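Local atomic coordinates of isochorismatase family protein family (Burkholderia thailandensis, PDB entry 3TXY), a protein that is of unknown function but belongs to the isochorismatase family of cysteine-hydrolase-like proteins and may act as a hydrolase. Residues V14-I19 with V130-A135; F58-Y63 with S89-A94; I126-L131 with N151-V156; T136-E141 with S162-D167. One frame throughout, in Å; residues are numbered along the deposited sequence.

Interaction 1: V14-I19 with V130-A135; sequences VALVAI and VLTGIA
Val130 spreads its two methyl groups over two residues of strand 14-19. Val130 CG1 stands anti to the backbone N (chi1 170°) and meets Leu16 CD1 at 3.7 Å. Val130 CG2 lies beside the backbone N and touches Val14 CG2 at 3.8 Å. Both pairs cross obliquely. The Leu16 side chain starts anti to its backbone N, and its CD1 branch turns back over Val130 and the CG2 methyl of Thr132. Thr132 OG1 takes the crowded place between backbone N and carbonyl carbon. Thr132 OG1 rests against Ala18 CB at 3.4 Å, a plain van der Waals contact. The hydroxyl is hydrogen-bonded to Thr42 on helix 35-51, which covers this face.

The two strands are parallel neighbours in the middle of the six-stranded sheet of an alpha/beta fold, the fold of the isochorismatase family. Val17, Ile19 and Leu131 point to the other face. Leu131 has an unusual chi1 of -141°, which brings CD1 over strand 14-19. Leu131 CD1 lies 3.7 Å from Val17 CG1, the two side chains running side by side. Ile19 CG1 crosses more loosely, 4.2 Å from Leu131 CD1.

Five backbone hydrogen bonds join the strands. Val17 N points almost straight at Val130 O (2.8 Å, 175° at the hydrogen). Ile19 N reaches Thr132 O from above the carbonyl plane. Gly133 CA comes within 3.3 Å of Ile19 O. A CB here would run into that oxygen, and the backbone shape also needs glycine. Ile134 N bonds Ile19 O at 3.1 Å, just before the cis peptide that leads into Ala135.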
loop_
_atom_site.group_PDB
_atom_site.type_symbol
_atom_site.label_atom_id
_atom_site.label_comp_id
_atom_site.label_asym_id
_atom_site.label_seq_id
_atom_site.Cartn_x
_atom_site.Cartn_y
_atom_site.Cartn_z
ATOM N N VAL A 14 4.543 -8.350 20.546
ATOM C CA VAL A 14 3.573 -8.476 19.470
ATOM C C VAL A 14 2.213 -7.884 19.861
ATOM O O VAL A 14 1.772 -8.031 20.985
ATOM C CB VAL A 14 3.398 -9.958 19.028
ATOM C CG1 VAL A 14 2.789 -10.800 20.143
ATOM C CG2 VAL A 14 2.568 -10.050 17.747
ATOM N N ALA A 15 1.582 -7.220 18.899
ATOM C CA ALA A 15 0.238 -6.672 19.012
ATOM C C ALA A 15 -0.714 -7.260 17.971
ATOM O O ALA A 15 -0.304 -7.633 16.859
ATOM C CB ALA A 15 0.285 -5.149 18.871
ATOM N N LEU A 16 -1.987 -7.347 18.358
ATOM C CA LEU A 16 -3.093 -7.710 17.465
ATOM C C LEU A 16 -3.699 -6.410 16.939
ATOM O O LEU A 16 -4.038 -5.530 17.718
ATOM C CB LEU A 16 -4.175 -8.508 18.212
ATOM C CG LEU A 16 -5.310 -9.115 17.367
ATOM C CD1 LEU A 16 -4.827 -10.218 16.431
ATOM C CD2 LEU A 16 -6.408 -9.670 18.276
ATOM N N VAL A 17 -3.808 -6.286 15.616
ATOM C CA VAL A 17 -4.378 -5.099 14.977
ATOM C C VAL A 17 -5.504 -5.559 14.052
ATOM O O VAL A 17 -5.263 -6.322 13.122
ATOM C CB VAL A 17 -3.319 -4.330 14.165
ATOM C CG1 VAL A 17 -3.945 -3.119 13.455
ATOM C CG2 VAL A 17 -2.185 -3.897 15.089
ATOM N N ALA A 18 -6.725 -5.115 14.333
ATOM C CA ALA A 18 -7.924 -5.596 13.652
ATOM C C ALA A 18 -8.560 -4.454 12.880
ATOM O O ALA A 18 -8.887 -3.414 13.472
ATOM C CB ALA A 18 -8.917 -6.130 14.688
ATOM N N ILE A 19 -8.745 -4.635 11.570
ATOM C CA ILE A 19 -9.161 -3.531 10.690
ATOM C C ILE A 19 -10.648 -3.549 10.359
ATOM O O ILE A 19 -11.139 -4.511 9.781
ATOM C CB ILE A 19 -8.389 -3.560 9.350
ATOM C CG1 ILE A 19 -6.863 -3.579 9.549
ATOM C CG2 ILE A 19 -8.796 -2.366 8.503
ATOM C CD1 ILE A 19 -6.326 -2.435 10.393
ATOM N N VAL A 130 0.075 -8.695 14.298
ATOM C CA VAL A 130 -0.796 -9.721 13.767
ATOM C C VAL A 130 -2.053 -9.011 13.287
ATOM O O VAL A 130 -2.752 -8.358 14.059
ATOM C CB VAL A 130 -1.085 -10.814 14.813
ATOM C CG1 VAL A 130 -2.200 -11.750 14.328
ATOM C CG2 VAL A 130 0.214 -11.566 15.113
ATOM N N LEU A 131 -2.317 -9.149 11.987
ATOM C CA LEU A 131 -3.343 -8.395 11.296
ATOM C C LEU A 131 -4.563 -9.240 10.934
ATOM O O LEU A 131 -4.451 -10.327 10.369
ATOM C CB LEU A 131 -2.711 -7.801 10.041
ATOM C CG LEU A 131 -2.995 -6.420 9.501
ATOM C CD1 LEU A 131 -3.208 -5.309 10.528
ATOM C CD2 LEU A 131 -1.820 -6.067 8.568
ATOM N N THR A 132 -5.733 -8.731 11.318
ATOM C CA THR A 132 -7.009 -9.271 10.884
ATOM C C THR A 132 -7.867 -8.146 10.325
ATOM O O THR A 132 -7.559 -6.963 10.499
ATOM C CB THR A 132 -7.776 -9.957 12.039
ATOM O OG1 THR A 132 -8.457 -8.980 12.845
ATOM C CG2 THR A 132 -6.847 -10.761 12.904
ATOM N N GLY A 133 -8.956 -8.521 9.672
ATOM C CA GLY A 133 -10.018 -7.582 9.303
ATOM C C GLY A 133 -10.475 -7.605 7.848
ATOM O O GLY A 133 -10.261 -8.578 7.126
ATOM N N ILE A 134 -11.131 -6.511 7.445
ATOM C CA ILE A 134 -11.840 -6.407 6.180
ATOM C C ILE A 134 -11.475 -5.048 5.544
ATOM O O ILE A 134 -11.408 -4.063 6.286
ATOM C CB ILE A 134 -13.385 -6.432 6.421
ATOM C CG1 ILE A 134 -13.807 -7.651 7.259
ATOM C CG2 ILE A 134 -14.130 -6.342 5.098
ATOM C CD1 ILE A 134 -15.155 -7.447 7.937
ATOM N N ALA A 135 -11.227 -4.930 4.225
ATOM C CA ALA A 135 -11.064 -6.024 3.266
ATOM C C ALA A 135 -9.582 -6.374 3.117
ATOM O O ALA A 135 -8.710 -5.531 3.250
ATOM C CB ALA A 135 -11.637 -5.636 1.907
#

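Interaction 2: F58-Y63 with S89-A94; sequences FVHTSY and SAFAPA
One direct hydrogen bond crosses this contact. His60 ND1 donates to Ser89 O at 2.8 Å, with 153° at the hydrogen. The oxygen lies near the ring plane, while ND1 sits above the plane of the carbonyl. The other ring nitrogen, NE2, is bonded to Thr105 on strand 102-106, so the imidazole is gripped at both nitrogens.

A water adds a second polar link. The water oxygen lies 2.8 Å from Ser89 OG and 3.2 Å from Ser62 OG, and it bridges two hydroxyls that are too far apart to bond directly.

The rest is packing. Phe91 sends the tip of its ring toward the strand. Phe91 CE1 touches His60 CB at 3.6 Å, and Phe91 CZ lies 3.8 Å from Phe58 CB. CE2 lies over one face of the imidazole, toward its rim. The two rings are oblique, with planes 41° apart. Ser89 CB presses on Thr61 O at 3.2 Å.

The loop after helix 86-89 covers the C-terminal part of strand 56-61. Thr61 OG1 is bonded to Asp20 and Lys106, which probably correspond to the aspartate and lysine of the catalytic triad in cysteine hydrolases of the isochorismatase family. This chain has no cysteine to complete it.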
loop_
_atom_site.group_PDB
_atom_site.type_symbol
_atom_site.label_atom_id
_atom_site.label_comp_id
_atom_site.label_asym_id
_atom_site.label_seq_id
_atom_site.Cartn_x
_atom_site.Cartn_y
_atom_site.Cartn_z
ATOM N N PHE A 58 -7.920 -2.047 17.977
ATOM C CA PHE A 58 -9.062 -2.099 17.100
ATOM C C PHE A 58 -9.188 -0.822 16.309
ATOM O O PHE A 58 -9.315 0.277 16.881
ATOM C CB PHE A 58 -10.344 -2.316 17.885
ATOM C CG PHE A 58 -10.427 -3.654 18.568
ATOM C CD1 PHE A 58 -10.601 -4.814 17.829
ATOM C CD2 PHE A 58 -10.354 -3.753 19.946
ATOM C CE1 PHE A 58 -10.702 -6.052 18.457
ATOM C CE2 PHE A 58 -10.459 -4.975 20.571
ATOM C CZ PHE A 58 -10.619 -6.134 19.822
ATOM N N VAL A 59 -9.193 -0.989 14.986
ATOM C CA VAL A 59 -9.222 0.117 14.052
ATOM C C VAL A 59 -10.615 0.232 13.418
ATOM O O VAL A 59 -11.186 -0.756 12.953
ATOM C CB VAL A 59 -8.172 -0.092 12.938
ATOM C CG1 VAL A 59 -8.240 1.015 11.888
ATOM C CG2 VAL A 59 -6.765 -0.199 13.522
ATOM N N HIS A 60 -11.145 1.439 13.353
ATOM C CA HIS A 60 -12.375 1.667 12.616
ATOM C C HIS A 60 -12.228 2.910 11.798
ATOM O O HIS A 60 -11.357 3.735 12.062
ATOM C CB HIS A 60 -13.607 1.717 13.537
ATOM C CG HIS A 60 -13.641 2.899 14.451
ATOM N ND1 HIS A 60 -14.777 3.577 14.702
ATOM C CD2 HIS A 60 -12.644 3.520 15.189
ATOM C CE1 HIS A 60 -14.517 4.588 15.547
ATOM N NE2 HIS A 60 -13.223 4.556 15.849
ATOM N N THR A 61 -13.070 3.011 10.778
ATOM C CA THR A 61 -13.107 4.137 9.864
ATOM C C THR A 61 -14.299 5.011 10.199
ATOM O O THR A 61 -15.424 4.528 10.377
ATOM C CB THR A 61 -13.249 3.648 8.421
ATOM O OG1 THR A 61 -12.182 2.744 8.138
ATOM C CG2 THR A 61 -13.242 4.807 7.419
ATOM N N SER A 62 -14.055 6.309 10.271
ATOM C CA SER A 62 -15.106 7.271 10.495
ATOM C C SER A 62 -14.855 8.512 9.653
ATOM O O SER A 62 -13.726 8.883 9.442
ATOM C CB SER A 62 -15.150 7.697 11.952
ATOM O OG SER A 62 -16.203 8.618 12.167
ATOM N N TYR A 63 -15.936 9.144 9.213
ATOM C CA TYR A 63 -15.870 10.435 8.543
ATOM C C TYR A 63 -16.657 11.517 9.300
ATOM O O TYR A 63 -16.929 12.597 8.752
ATOM C CB TYR A 63 -16.398 10.305 7.129
ATOM C CG TYR A 63 -15.691 9.234 6.345
ATOM C CD1 TYR A 63 -16.363 8.090 5.957
ATOM C CD2 TYR A 63 -14.351 9.363 5.999
ATOM C CE1 TYR A 63 -15.745 7.105 5.228
ATOM C CE2 TYR A 63 -13.721 8.370 5.268
ATOM C CZ TYR A 63 -14.432 7.248 4.895
ATOM O OH TYR A 63 -13.852 6.231 4.175
ATOM N N SER A 89 -19.944 3.299 11.918
ATOM C CA SER A 89 -18.548 3.197 12.399
ATOM C C SER A 89 -18.392 2.574 13.798
ATOM O O SER A 89 -17.240 2.395 14.263
ATOM C CB SER A 89 -17.878 4.576 12.384
ATOM O OG SER A 89 -18.575 5.512 13.188
ATOM N N ALA A 90 -19.510 2.235 14.454
ATOM C CA ALA A 90 -19.488 1.545 15.757
ATOM C C ALA A 90 -18.957 0.117 15.592
ATOM O O ALA A 90 -19.269 -0.549 14.615
ATOM C CB ALA A 90 -20.892 1.509 16.389
ATOM N N PHE A 91 -18.183 -0.366 16.561
ATOM C CA PHE A 91 -17.656 -1.734 16.482
ATOM C C PHE A 91 -18.778 -2.761 16.582
ATOM O O PHE A 91 -19.783 -2.554 17.286
ATOM C CB PHE A 91 -16.600 -1.985 17.561
ATOM C CG PHE A 91 -15.334 -1.228 17.338
ATOM C CD1 PHE A 91 -14.486 -1.583 16.302
ATOM C CD2 PHE A 91 -14.988 -0.153 18.145
ATOM C CE1 PHE A 91 -13.315 -0.871 16.072
ATOM C CE2 PHE A 91 -13.804 0.547 17.936
ATOM C CZ PHE A 91 -12.975 0.188 16.891
ATOM N N ALA A 92 -18.609 -3.855 15.851
ATOM C CA ALA A 92 -19.529 -4.985 15.950
ATOM C C ALA A 92 -19.596 -5.437 17.415
ATOM O O ALA A 92 -18.561 -5.702 18.019
ATOM C CB ALA A 92 -19.023 -6.118 15.073
ATOM N N PRO A 93 -20.811 -5.528 18.004
ATOM C CA PRO A 93 -20.899 -5.980 19.411
ATOM C C PRO A 93 -20.170 -7.305 19.701
ATOM O O PRO A 93 -19.564 -7.447 20.764
ATOM C CB PRO A 93 -22.404 -6.122 19.648
ATOM C CG PRO A 93 -23.036 -5.198 18.659
ATOM C CD PRO A 93 -22.124 -5.153 17.457
ATOM N N ALA A 94 -20.189 -8.256 18.766
ATOM C CA ALA A 94 -19.528 -9.542 18.995
ATOM C C ALA A 94 -18.009 -9.439 19.041
ATOM O O ALA A 94 -17.343 -10.386 19.431
ATOM C CB ALA A 94 -19.961 -10.576 17.956
HETATM O O HOH W 1 -17.050 7.184 14.914
#

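Interaction 3: I126-L131 with N151-V156; sequences ITDIVL and NYNVVV
Asp128 and Asn153 lie side by side and point the same way. Asn153 ND2 donates to Asp128 OD1 at 2.9 Å, meeting it from above the carboxylate plane. Their carboxylate and amide planes stand 63° apart, with OD1 near the amide plane. Thr127 OG1 gives Asp128 OD1 a second bond, 2.7 Å long. Backbone bonds flank this pair: Asn153 N donates to Thr127 O, and Ile129 N reaches Asn153 O at 2.8 Å. Val155 N bonds Ile129 O, and Leu131 N bonds Val155 O (2.7 Å).

These parallel strands belong to a right-handed beta-alpha-beta unit, with helix 136-149 as the crossover. Ile129 CG1 and Val154 CG2 pack at 4.2 Å on the helix-covered face. Leu131 adds its CD2 methyl, which crosses Val154 CG1 obliquely at 4.0 Å.

Tyr152 turns a ring edge to the carbonyls, with CE1 3.3 Å from Ile126 O. Its hydroxyl is held by Asp118 on helix 117-123. A water donates to Thr127 O and Asn151 O, at the Schellman motif that ends helix 136-149.

Further out, Asn11 N binds Asp128 OD2, and Thr13 binds the Thr127 hydroxyl. Asn153 OD1 accepts a bond from the backbone N of Lys74 of the second subunit.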
loop_
_atom_site.group_PDB
_atom_site.type_symbol
_atom_site.label_atom_id
_atom_site.label_comp_id
_atom_site.label_asym_id
_atom_site.label_seq_id
_atom_site.Cartn_x
_atom_site.Cartn_y
_atom_site.Cartn_z
ATOM N N ILE A 126 6.320 -2.394 20.595
ATOM C CA ILE A 126 5.872 -3.479 19.714
ATOM C C ILE A 126 6.707 -3.577 18.434
ATOM O O ILE A 126 6.940 -2.573 17.750
ATOM C CB ILE A 126 4.395 -3.289 19.326
ATOM C CG1 ILE A 126 3.506 -3.306 20.582
ATOM C CG2 ILE A 126 3.964 -4.339 18.308
ATOM C CD1 ILE A 126 3.593 -4.569 21.429
ATOM N N THR A 127 7.147 -4.791 18.110
ATOM C CA THR A 127 7.956 -5.033 16.919
ATOM C C THR A 127 7.206 -5.831 15.846
ATOM O O THR A 127 7.570 -5.772 14.675
ATOM C CB THR A 127 9.227 -5.820 17.286
ATOM O OG1 THR A 127 8.839 -7.079 17.850
ATOM C CG2 THR A 127 10.069 -5.035 18.291
ATOM N N ASP A 128 6.158 -6.564 16.258
ATOM C CA ASP A 128 5.461 -7.520 15.423
ATOM C C ASP A 128 3.963 -7.177 15.478
ATOM O O ASP A 128 3.429 -6.890 16.555
ATOM C CB ASP A 128 5.633 -8.954 15.961
ATOM C CG ASP A 128 7.069 -9.504 15.833
ATOM O OD1 ASP A 128 8.052 -8.729 15.927
ATOM O OD2 ASP A 128 7.203 -10.746 15.681
ATOM N N ILE A 129 3.291 -7.199 14.334
ATOM C CA ILE A 129 1.832 -7.054 14.317
ATOM C C ILE A 129 1.162 -8.259 13.669
ATOM O O ILE A 129 1.633 -8.792 12.658
ATOM C CB ILE A 129 1.312 -5.714 13.719
ATOM C CG1 ILE A 129 1.555 -5.586 12.213
ATOM C CG2 ILE A 129 1.917 -4.519 14.450
ATOM C CD1 ILE A 129 0.882 -4.346 11.618
ATOM N N VAL A 130 0.075 -8.695 14.298
ATOM C CA VAL A 130 -0.796 -9.721 13.767
ATOM C C VAL A 130 -2.053 -9.011 13.287
ATOM O O VAL A 130 -2.752 -8.358 14.059
ATOM C CB VAL A 130 -1.085 -10.814 14.813
ATOM C CG1 VAL A 130 -2.200 -11.750 14.328
ATOM C CG2 VAL A 130 0.214 -11.566 15.113
ATOM N N LEU A 131 -2.317 -9.149 11.987
ATOM C CA LEU A 131 -3.343 -8.395 11.296
ATOM C C LEU A 131 -4.563 -9.240 10.934
ATOM O O LEU A 131 -4.451 -10.327 10.369
ATOM C CB LEU A 131 -2.711 -7.801 10.041
ATOM C CG LEU A 131 -2.995 -6.420 9.501
ATOM C CD1 LEU A 131 -3.208 -5.309 10.528
ATOM C CD2 LEU A 131 -1.820 -6.067 8.568
ATOM N N ASN A 151 9.121 -1.144 9.273
ATOM C CA ASN A 151 10.039 -2.084 9.923
ATOM C C ASN A 151 9.393 -2.958 10.972
ATOM O O ASN A 151 10.081 -3.465 11.866
ATOM C CB ASN A 151 11.256 -1.370 10.535
ATOM C CG ASN A 151 12.440 -2.297 10.768
ATOM O OD1 ASN A 151 12.787 -3.103 9.912
ATOM N ND2 ASN A 151 13.077 -2.172 11.946
ATOM N N TYR A 152 8.082 -3.163 10.853
ATOM C CA TYR A 152 7.364 -4.133 11.692
ATOM C C TYR A 152 7.358 -5.493 11.017
ATOM O O TYR A 152 7.234 -5.584 9.783
ATOM C CB TYR A 152 5.910 -3.698 11.906
ATOM C CG TYR A 152 5.794 -2.448 12.754
ATOM C CD1 TYR A 152 5.892 -2.513 14.140
ATOM C CD2 TYR A 152 5.564 -1.202 12.174
ATOM C CE1 TYR A 152 5.818 -1.358 14.920
ATOM C CE2 TYR A 152 5.454 -0.051 12.948
ATOM C CZ TYR A 152 5.595 -0.132 14.320
ATOM O OH TYR A 152 5.504 1.014 15.089
ATOM N N ASN A 153 7.485 -6.546 11.822
ATOM C CA ASN A 153 7.231 -7.915 11.352
ATOM C C ASN A 153 5.717 -8.098 11.276
ATOM O O ASN A 153 5.014 -7.972 12.292
ATOM C CB ASN A 153 7.843 -8.944 12.276
ATOM C CG ASN A 153 9.331 -8.775 12.402
ATOM O OD1 ASN A 153 10.083 -9.032 11.449
ATOM N ND2 ASN A 153 9.773 -8.329 13.572
ATOM N N VAL A 154 5.217 -8.330 10.068
ATOM C CA VAL A 154 3.772 -8.420 9.828
ATOM C C VAL A 154 3.344 -9.876 9.618
ATOM O O VAL A 154 3.952 -10.612 8.837
ATOM C CB VAL A 154 3.349 -7.617 8.588
ATOM C CG1 VAL A 154 1.840 -7.739 8.343
ATOM C CG2 VAL A 154 3.770 -6.144 8.696
ATOM N N VAL A 155 2.282 -10.270 10.314
ATOM C CA VAL A 155 1.639 -11.550 10.121
ATOM C C VAL A 155 0.180 -11.270 9.770
ATOM O O VAL A 155 -0.529 -10.560 10.510
ATOM C CB VAL A 155 1.721 -12.421 11.394
ATOM C CG1 VAL A 155 1.056 -13.782 11.167
ATOM C CG2 VAL A 155 3.181 -12.573 11.813
ATOM N N VAL A 156 -0.277 -11.830 8.656
ATOM C CA VAL A 156 -1.681 -11.725 8.256
ATOM C C VAL A 156 -2.415 -13.057 8.492
ATOM O O VAL A 156 -1.928 -14.122 8.125
ATOM C CB VAL A 156 -1.826 -11.290 6.798
ATOM C CG1 VAL A 156 -3.284 -11.045 6.463
ATOM C CG2 VAL A 156 -1.026 -10.022 6.573
HETATM O O HOH W 2 10.171 -4.635 14.143
#

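Interaction 4: T136-E141 with S162-D167; sequences TNIGVE and STWSTD
Ser162 offers its carbonyl to the start of helix 136-149. Thr136 N donates to Ser162 O at 2.9 Å, from well above the carbonyl plane. Ser162 CB points away from helix 136-149, and its hydroxyl is bonded to Gln33 O. Thr136 OG1 lies close by, but its bond goes to Gln169 on helix 166-180.

Thr163 makes the main side-chain bond. Thr163 OG1 stands anti to the backbone N (chi1 -170°) and donates to Asn137 OD1 at 2.7 Å, in the plane of the amide carbonyl. The two side chains cross at about a right angle. Thr163 CG2 also touches Asn137 OD1, at 3.2 Å, and Thr163 CB packs on Thr136 CB at 3.8 Å. Asn137 ND2 is bonded to Ala168 O, so both ends of the amide are held and its rotation is fixed.

Trp164 has its CG in the crowded position, chi1 62°, which swings the indole back toward helix 136-149. Asn137 OD1 and Thr163 OG1 lie over one face, near the rim. Trp164 CH2 meets Asn137 CB at 3.7 Å. At the ring edge, Ile138 CG1 lies 3.8 Å from Trp164 CZ3. Lys179 of the second subunit makes a cation-pi contact with the indole.

Ser165 is the N-cap of helix 166-180, its OG bonded to Ala168 N.

The contact joins two helix starts beyond the C-terminal ends of strands 128-134 and 153-162 and forms part of the dimer interface. In cysteine hydrolases of the isochorismatase family the catalytic cysteine sits at the start of the equivalent helix, but residues 136-141 here include no cysteine.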
loop_
_atom_site.group_PDB
_atom_site.type_symbol
_atom_site.label_atom_id
_atom_site.label_comp_id
_atom_site.label_asym_id
_atom_site.label_seq_id
_atom_site.Cartn_x
_atom_site.Cartn_y
_atom_site.Cartn_z
ATOM N N THR A 136 -9.312 -7.635 2.826
ATOM C CA THR A 136 -7.952 -8.146 2.673
ATOM C C THR A 136 -7.101 -7.253 1.787
ATOM O O THR A 136 -6.002 -6.861 2.178
ATOM C CB THR A 136 -7.970 -9.565 2.080
ATOM O OG1 THR A 136 -8.899 -10.366 2.834
ATOM C CG2 THR A 136 -6.581 -10.194 2.149
ATOM N N ASN A 137 -7.617 -6.916 0.612
ATOM C CA ASN A 137 -6.858 -6.130 -0.356
ATOM C C ASN A 137 -6.877 -4.626 -0.161
ATOM O O ASN A 137 -6.191 -3.915 -0.881
ATOM C CB ASN A 137 -7.332 -6.401 -1.790
ATOM C CG ASN A 137 -7.573 -7.851 -2.058
ATOM O OD1 ASN A 137 -8.547 -8.424 -1.541
ATOM N ND2 ASN A 137 -6.718 -8.462 -2.881
ATOM N N ILE A 138 -7.702 -4.112 0.746
ATOM C CA ILE A 138 -7.874 -2.675 0.846
ATOM C C ILE A 138 -7.269 -2.198 2.174
ATOM O O ILE A 138 -6.066 -1.972 2.240
ATOM C CB ILE A 138 -9.359 -2.287 0.648
ATOM C CG1 ILE A 138 -9.868 -2.787 -0.709
ATOM C CG2 ILE A 138 -9.574 -0.789 0.836
ATOM C CD1 ILE A 138 -9.157 -2.231 -1.948
ATOM N N GLY A 139 -8.069 -2.107 3.236
ATOM C CA GLY A 139 -7.572 -1.632 4.523
ATOM C C GLY A 139 -6.516 -2.533 5.137
ATOM O O GLY A 139 -5.532 -2.049 5.711
ATOM N N VAL A 140 -6.711 -3.847 5.031
ATOM C CA VAL A 140 -5.728 -4.793 5.561
ATOM C C VAL A 140 -4.404 -4.644 4.801
ATOM O O VAL A 140 -3.354 -4.414 5.404
ATOM C CB VAL A 140 -6.230 -6.240 5.502
ATOM C CG1 VAL A 140 -5.089 -7.214 5.855
ATOM C CG2 VAL A 140 -7.460 -6.402 6.412
ATOM N N GLU A 141 -4.460 -4.728 3.476
ATOM C CA GLU A 141 -3.232 -4.702 2.674
ATOM C C GLU A 141 -2.474 -3.379 2.782
ATOM O O GLU A 141 -1.248 -3.364 2.886
ATOM C CB GLU A 141 -3.531 -5.016 1.216
ATOM C CG GLU A 141 -2.284 -4.979 0.334
ATOM C CD GLU A 141 -2.497 -5.653 -1.003
ATOM O OE1 GLU A 141 -3.443 -6.473 -1.117
ATOM O OE2 GLU A 141 -1.711 -5.363 -1.939
ATOM N N SER A 162 -11.057 -11.146 5.034
ATOM C CA SER A 162 -11.947 -11.471 3.922
ATOM C C SER A 162 -12.076 -10.300 2.965
ATOM O O SER A 162 -11.768 -9.148 3.298
ATOM C CB SER A 162 -13.316 -11.932 4.429
ATOM O OG SER A 162 -13.194 -13.136 5.158
ATOM N N THR A 163 -12.521 -10.613 1.761
ATOM C CA THR A 163 -12.572 -9.632 0.685
ATOM C C THR A 163 -13.663 -9.995 -0.329
ATOM O O THR A 163 -14.523 -10.828 -0.036
ATOM C CB THR A 163 -11.166 -9.440 0.067
ATOM O OG1 THR A 163 -11.175 -8.316 -0.809
ATOM C CG2 THR A 163 -10.645 -10.695 -0.667
ATOM N N TRP A 164 -13.666 -9.346 -1.491
ATOM C CA TRP A 164 -14.836 -9.421 -2.382
ATOM C C TRP A 164 -14.872 -10.619 -3.298
ATOM O O TRP A 164 -15.910 -10.890 -3.929
ATOM C CB TRP A 164 -14.955 -8.150 -3.227
ATOM C CG TRP A 164 -13.775 -7.951 -4.138
ATOM C CD1 TRP A 164 -13.536 -8.541 -5.373
ATOM C CD2 TRP A 164 -12.598 -7.136 -3.875
ATOM N NE1 TRP A 164 -12.338 -8.137 -5.884
ATOM C CE2 TRP A 164 -11.725 -7.292 -5.036
ATOM C CE3 TRP A 164 -12.205 -6.296 -2.844
ATOM C CZ2 TRP A 164 -10.529 -6.627 -5.139
ATOM C CZ3 TRP A 164 -10.985 -5.640 -2.960
ATOM C CH2 TRP A 164 -10.165 -5.814 -4.073
ATOM N N SER A 165 -13.762 -11.334 -3.429
ATOM C CA SER A 165 -13.735 -12.534 -4.260
ATOM C C SER A 165 -12.629 -13.466 -3.783
ATOM O O SER A 165 -11.683 -13.040 -3.094
ATOM C CB SER A 165 -13.537 -12.176 -5.743
ATOM O OG SER A 165 -12.173 -11.882 -6.039
ATOM N N THR A 166 -12.762 -14.750 -4.096
ATOM C CA THR A 166 -11.730 -15.713 -3.708
ATOM C C THR A 166 -10.455 -15.470 -4.527
ATOM O O THR A 166 -9.356 -15.702 -4.039
ATOM C CB THR A 166 -12.206 -17.179 -3.846
ATOM O OG1 THR A 166 -12.737 -17.391 -5.156
ATOM C CG2 THR A 166 -13.271 -17.491 -2.821
ATOM N N ASP A 167 -10.608 -14.994 -5.765
ATOM C CA ASP A 167 -9.438 -14.631 -6.589
ATOM C C ASP A 167 -8.645 -13.508 -5.888
ATOM O O ASP A 167 -7.398 -13.523 -5.855
ATOM C CB ASP A 167 -9.858 -14.167 -7.988
ATOM C CG ASP A 167 -10.157 -15.318 -8.954
ATOM O OD1 ASP A 167 -9.942 -16.510 -8.639
ATOM O OD2 ASP A 167 -10.580 -15.020 -10.080
#

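Interactions 1 and 3 are strand pairings and share Val130 and Leu131 on strand 128-134, which is thus held from both sides. Interaction 1 is the central one, fully buried and almost wholly apolar apart from its backbone bonds. Interactions 2, 3 and 4 are centred about 11 Å from the chain centre. Interaction 3 adds a polar cluster near the second subunit. Interactions 2 and 4 mix buried with partly exposed residues. Interaction 2 joins a loop to a strand by one histidine bond, a water and aromatic packing. Interaction 4 ties the start of helix 136-149 to the loop before helix 166-180. Interactions 3 and 4 both touch the second subunit; 1 and 2 do not.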